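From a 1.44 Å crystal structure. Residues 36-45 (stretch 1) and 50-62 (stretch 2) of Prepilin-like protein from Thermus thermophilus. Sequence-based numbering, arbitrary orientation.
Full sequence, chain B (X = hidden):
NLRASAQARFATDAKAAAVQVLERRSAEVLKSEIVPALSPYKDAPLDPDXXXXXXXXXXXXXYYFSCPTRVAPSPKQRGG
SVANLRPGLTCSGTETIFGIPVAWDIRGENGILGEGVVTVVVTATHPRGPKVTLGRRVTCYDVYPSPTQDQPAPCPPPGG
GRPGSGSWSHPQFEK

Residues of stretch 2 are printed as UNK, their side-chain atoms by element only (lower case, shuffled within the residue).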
# COMPACT_ATOMS: atom_id res chain seq x y z
N PRO B 36 -17.13 -7.26 29.30
CA PRO B 36 -18.42 -7.13 29.97
C PRO B 36 -19.11 -5.81 29.60
O PRO B 36 -18.46 -4.90 29.06
CB PRO B 36 -18.08 -7.21 31.46
CG PRO B 36 -16.63 -6.87 31.56
CD PRO B 36 -15.99 -7.19 30.22
N ALA B 37 -20.41 -5.73 29.90
CA ALA B 37 -21.24 -4.56 29.56
C ALA B 37 -20.72 -3.28 30.22
O ALA B 37 -21.01 -2.20 29.72
CB ALA B 37 -22.67 -4.81 29.96
N LEU B 38 -19.96 -3.40 31.32
CA LEU B 38 -19.43 -2.23 32.01
C LEU B 38 -18.11 -1.75 31.39
O LEU B 38 -17.59 -0.73 31.82
CB LEU B 38 -19.28 -2.53 33.50
CG LEU B 38 -20.60 -2.62 34.28
CD1 LEU B 38 -20.39 -3.12 35.69
CD2 LEU B 38 -21.30 -1.28 34.30
N SER B 39 -17.55 -2.49 30.42
CA SER B 39 -16.26 -2.09 29.81
C SER B 39 -16.40 -0.78 29.06
O SER B 39 -17.35 -0.58 28.28
CB SER B 39 -15.70 -3.14 28.89
OG SER B 39 -14.53 -2.65 28.24
N PRO B 40 -15.44 0.15 29.25
CA PRO B 40 -15.40 1.38 28.47
C PRO B 40 -15.08 1.12 27.00
O PRO B 40 -15.29 2.03 26.17
CB PRO B 40 -14.28 2.20 29.11
CG PRO B 40 -13.37 1.15 29.73
CD PRO B 40 -14.30 0.04 30.18
N TYR B 41 -14.63 -0.11 26.68
CA TYR B 41 -14.19 -0.43 25.31
C TYR B 41 -15.22 -1.25 24.54
O TYR B 41 -14.96 -1.72 23.44
CB TYR B 41 -12.84 -1.14 25.35
CG TYR B 41 -11.82 -0.48 26.22
CD1 TYR B 41 -11.52 0.87 26.09
CD2 TYR B 41 -11.12 -1.20 27.16
CE1 TYR B 41 -10.57 1.49 26.87
CE2 TYR B 41 -10.14 -0.60 27.93
CZ TYR B 41 -9.90 0.75 27.82
OH TYR B 41 -8.97 1.37 28.59
N LYS B 42 -16.42 -1.42 25.11
CA LYS B 42 -17.46 -2.17 24.44
C LYS B 42 -17.86 -1.49 23.12
O LYS B 42 -17.94 -0.26 23.05
CB LYS B 42 -18.66 -2.37 25.36
CG LYS B 42 -19.54 -1.14 25.56
CD LYS B 42 -20.56 -1.33 26.67
CE LYS B 42 -21.69 -0.32 26.64
NZ LYS B 42 -21.19 1.06 26.74
N ASP B 43 -18.08 -2.30 22.07
CA ASP B 43 -18.52 -1.80 20.77
C ASP B 43 -19.88 -2.36 20.36
O ASP B 43 -20.74 -1.62 19.91
CB ASP B 43 -17.43 -2.05 19.73
CG ASP B 43 -16.21 -1.16 19.98
OD1 ASP B 43 -16.41 0.07 20.16
OD2 ASP B 43 -15.08 -1.69 19.99
N ALA B 44 -20.06 -3.68 20.44
CA ALA B 44 -21.32 -4.26 20.03
C ALA B 44 -21.68 -5.37 21.01
O ALA B 44 -20.83 -6.14 21.44
CB ALA B 44 -21.24 -4.81 18.63
N PRO B 45 -22.98 -5.51 21.37
CA PRO B 45 -23.39 -6.61 22.24
C PRO B 45 -23.31 -7.94 21.50
O PRO B 45 -23.63 -8.00 20.31
CB PRO B 45 -24.82 -6.20 22.61
CG PRO B 45 -25.31 -5.43 21.39
CD PRO B 45 -24.09 -4.68 20.91
N UNK B 50 -29.81 -8.48 24.28
CA UNK B 50 -29.36 -8.54 25.66
C UNK B 50 -28.11 -7.68 25.86
O UNK B 50 -26.99 -8.19 26.00
o UNK B 50 -28.97 -9.06 28.32
c UNK B 50 -29.07 -9.96 26.12
n UNK B 50 -27.94 -11.03 27.96
c UNK B 50 -28.66 -9.99 27.57
N UNK B 51 -28.29 -6.34 25.93
CA UNK B 51 -27.17 -5.43 26.20
C UNK B 51 -26.54 -5.58 27.60
O UNK B 51 -25.47 -5.03 27.86
c UNK B 51 -27.82 -4.04 26.03
c UNK B 51 -29.28 -4.28 26.30
c UNK B 51 -29.56 -5.65 25.70
N UNK B 52 -27.18 -6.33 28.50
CA UNK B 52 -26.62 -6.52 29.87
C UNK B 52 -25.55 -7.63 29.85
O UNK B 52 -24.73 -7.73 30.76
o UNK B 52 -28.26 -8.11 30.69
c UNK B 52 -27.71 -6.81 30.89
N UNK B 53 -25.60 -8.47 28.80
CA UNK B 53 -24.62 -9.54 28.57
C UNK B 53 -23.28 -9.00 28.10
O UNK B 53 -23.02 -7.81 28.13
N UNK B 54 -22.40 -9.90 27.66
CA UNK B 54 -21.06 -9.50 27.18
C UNK B 54 -21.14 -8.81 25.81
O UNK B 54 -22.11 -8.92 25.06
o UNK B 54 -19.50 -10.31 29.46
c UNK B 54 -19.75 -11.14 28.57
n UNK B 54 -19.70 -12.44 28.79
c UNK B 54 -20.10 -10.69 27.17
N UNK B 55 -20.05 -8.09 25.50
CA UNK B 55 -19.94 -7.31 24.30
C UNK B 55 -18.65 -7.69 23.59
O UNK B 55 -17.71 -8.16 24.19
n UNK B 55 -23.09 -4.88 26.25
c UNK B 55 -23.09 -3.94 25.26
c UNK B 55 -21.90 -4.12 24.52
c UNK B 55 -24.01 -2.95 24.95
c UNK B 55 -21.18 -5.22 25.13
c UNK B 55 -19.88 -5.81 24.65
c UNK B 55 -23.72 -2.12 23.89
c UNK B 55 -21.96 -5.65 26.17
c UNK B 55 -22.57 -2.29 23.13
c UNK B 55 -21.64 -3.25 23.45
N UNK B 56 -18.62 -7.42 22.29
CA UNK B 56 -17.36 -7.47 21.55
C UNK B 56 -16.77 -6.05 21.50
O UNK B 56 -17.50 -5.07 21.37
c UNK B 56 -16.68 -9.17 18.15
n UNK B 56 -16.92 -10.55 18.57
n UNK B 56 -19.21 -10.65 18.20
c UNK B 56 -18.05 -11.23 18.50
c UNK B 56 -17.63 -8.06 20.16
n UNK B 56 -18.02 -12.52 18.76
c UNK B 56 -16.35 -8.31 19.35
N UNK B 57 -15.43 -5.99 21.59
CA UNK B 57 -14.63 -4.81 21.51
C UNK B 57 -13.66 -4.99 20.35
O UNK B 57 -12.92 -5.99 20.29
o UNK B 57 -13.08 -3.40 22.77
c UNK B 57 -13.89 -4.58 22.80
N UNK B 58 -13.64 -4.00 19.45
CA UNK B 58 -12.74 -4.05 18.29
C UNK B 58 -11.57 -3.09 18.46
O UNK B 58 -11.77 -1.90 18.61
c UNK B 58 -14.40 -5.81 16.09
c UNK B 58 -14.64 -4.58 16.67
c UNK B 58 -16.98 -5.12 16.64
c UNK B 58 -15.95 -4.25 16.95
c UNK B 58 -15.43 -6.66 15.77
c UNK B 58 -16.72 -6.32 16.06
c UNK B 58 -13.49 -3.68 17.01
N UNK B 59 -10.36 -3.63 18.39
CA UNK B 59 -9.18 -2.79 18.46
C UNK B 59 -9.13 -1.82 17.27
O UNK B 59 -8.40 -0.83 17.33
c UNK B 59 -8.43 -5.11 20.51
c UNK B 59 -7.60 -4.17 19.91
c UNK B 59 -7.10 -5.12 22.50
c UNK B 59 -8.17 -5.61 21.78
o UNK B 59 -6.86 -5.59 23.77
c UNK B 59 -6.27 -4.17 21.92
c UNK B 59 -7.91 -3.64 18.54
c UNK B 59 -6.57 -3.67 20.66
N UNK B 60 -9.83 -2.15 16.19
CA UNK B 60 -9.92 -1.25 15.04
C UNK B 60 -10.23 0.17 15.53
O UNK B 60 -9.65 1.17 15.06
c UNK B 60 -10.96 -1.75 14.04
c UNK B 60 -11.96 1.14 11.81
c UNK B 60 -10.40 -1.15 11.69
c UNK B 60 -10.54 -0.32 10.58
c UNK B 60 -11.29 0.82 10.65
c UNK B 60 -11.11 -0.86 12.85
c UNK B 60 -11.88 0.29 12.91
N UNK B 61 -11.19 0.27 16.44
CA UNK B 61 -11.62 1.59 16.95
C UNK B 61 -10.46 2.30 17.65
O UNK B 61 -10.23 3.50 17.44
c UNK B 61 -12.82 1.44 17.89
c UNK B 61 -13.97 0.74 17.20
c UNK B 61 -13.28 2.76 18.49
N UNK B 62 -9.75 1.58 18.52
CA UNK B 62 -8.64 2.14 19.25
C UNK B 62 -7.57 2.65 18.29
O UNK B 62 -7.10 3.78 18.42
c UNK B 62 -8.07 1.14 20.25
o UNK B 62 -9.74 -0.40 20.94
c UNK B 62 -9.16 0.69 21.19
o UNK B 62 -9.48 1.46 22.11
O HOH W 1 -21.81 -7.85 31.18

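At position 50 two side-chain carbons, the second carrying one oxygen and one nitrogen, stand beside a backbone O that opens a type I turn and lies 4.5 Å from P45 CB: asparagine, N50. At 51, three carbons close a ring onto the backbone nitrogen, and the backbone O lies 3.5 Å from A37 CB; this is proline, P51, whose phi of -65° suits the second place of the turn. Position 52 has one carbon and one oxygen, and a water that accepts from A37 N (2.8 Å) donates to its backbone O (3.0 Å), linking the stretches. It is serine, S52, whose OG donates to N50 OD1 (2.7 Å) and steadies the turn. Position 53 has no side-chain atoms, and its O lies 3.5 Å from A37 CB: glycine, G53. A CB here would clash with N50 ND2. Its N closes the turn on N50 O at 3.1 Å.

Position 54 again has two carbons, one oxygen and one nitrogen; its CB points away, yet the end returns, the oxygen 3.4 Å from P36 CA. This is N54, an exposed place where a polar amide is at home.

Position 55 carries one carbon, then fused five- and six-membered rings. K42 CD lies 3.8 Å from the six-membered ring's centroid over one face and P45 CD 3.9 Å from it over the opposite face, both CH-pi contacts; 132 Å² is covered, the most here. Eight ring carbons and one nitrogen make it tryptophan, W55. NE1 donates to P51 O (2.9 Å), satisfying the polar edge while the broad faces pack.

At 56, N donates to A44 O (2.7 Å), and O accepts from A44 N (3.1 Å) and D43 N (2.9 Å). Three carbons, a nitrogen and a carbon bearing two more nitrogens give R56, partly exposed, its charged chain free of the backbone pairing.

Position 57 has one carbon and one oxygen, which donates to Y41 O at 2.6 Å: S57, a short hydroxyl suited to that reach. At 58, one carbon, then a six-carbon ring without oxygen, comes 3.8 Å from D43 CB, and N donates to D43 OD2 (2.8 Å); this is F58, apolar and buried.

Positions 59 and 60 do not touch stretch 1. A carbon and six-carbon ring bearing an oxygen make Y59, its OH bonded elsewhere in the structure; without oxygen, F60 suits burial. At 61 a carbon bears two carbons, one 3.9 Å from D43 OD2: V61, compact and buried. Position 62, two carbons and two oxygens without close contact, is D62, its buried carboxylate hydrogen-bonded elsewhere.

The contact thus joins a short antiparallel pairing, A44 with R56 and P45 with W55, to a tryptophan held between K42 and P45, while D43 and S57 extend the polar links.

Stretch 2, residues 50-62: NPSGNWRSFYFVD
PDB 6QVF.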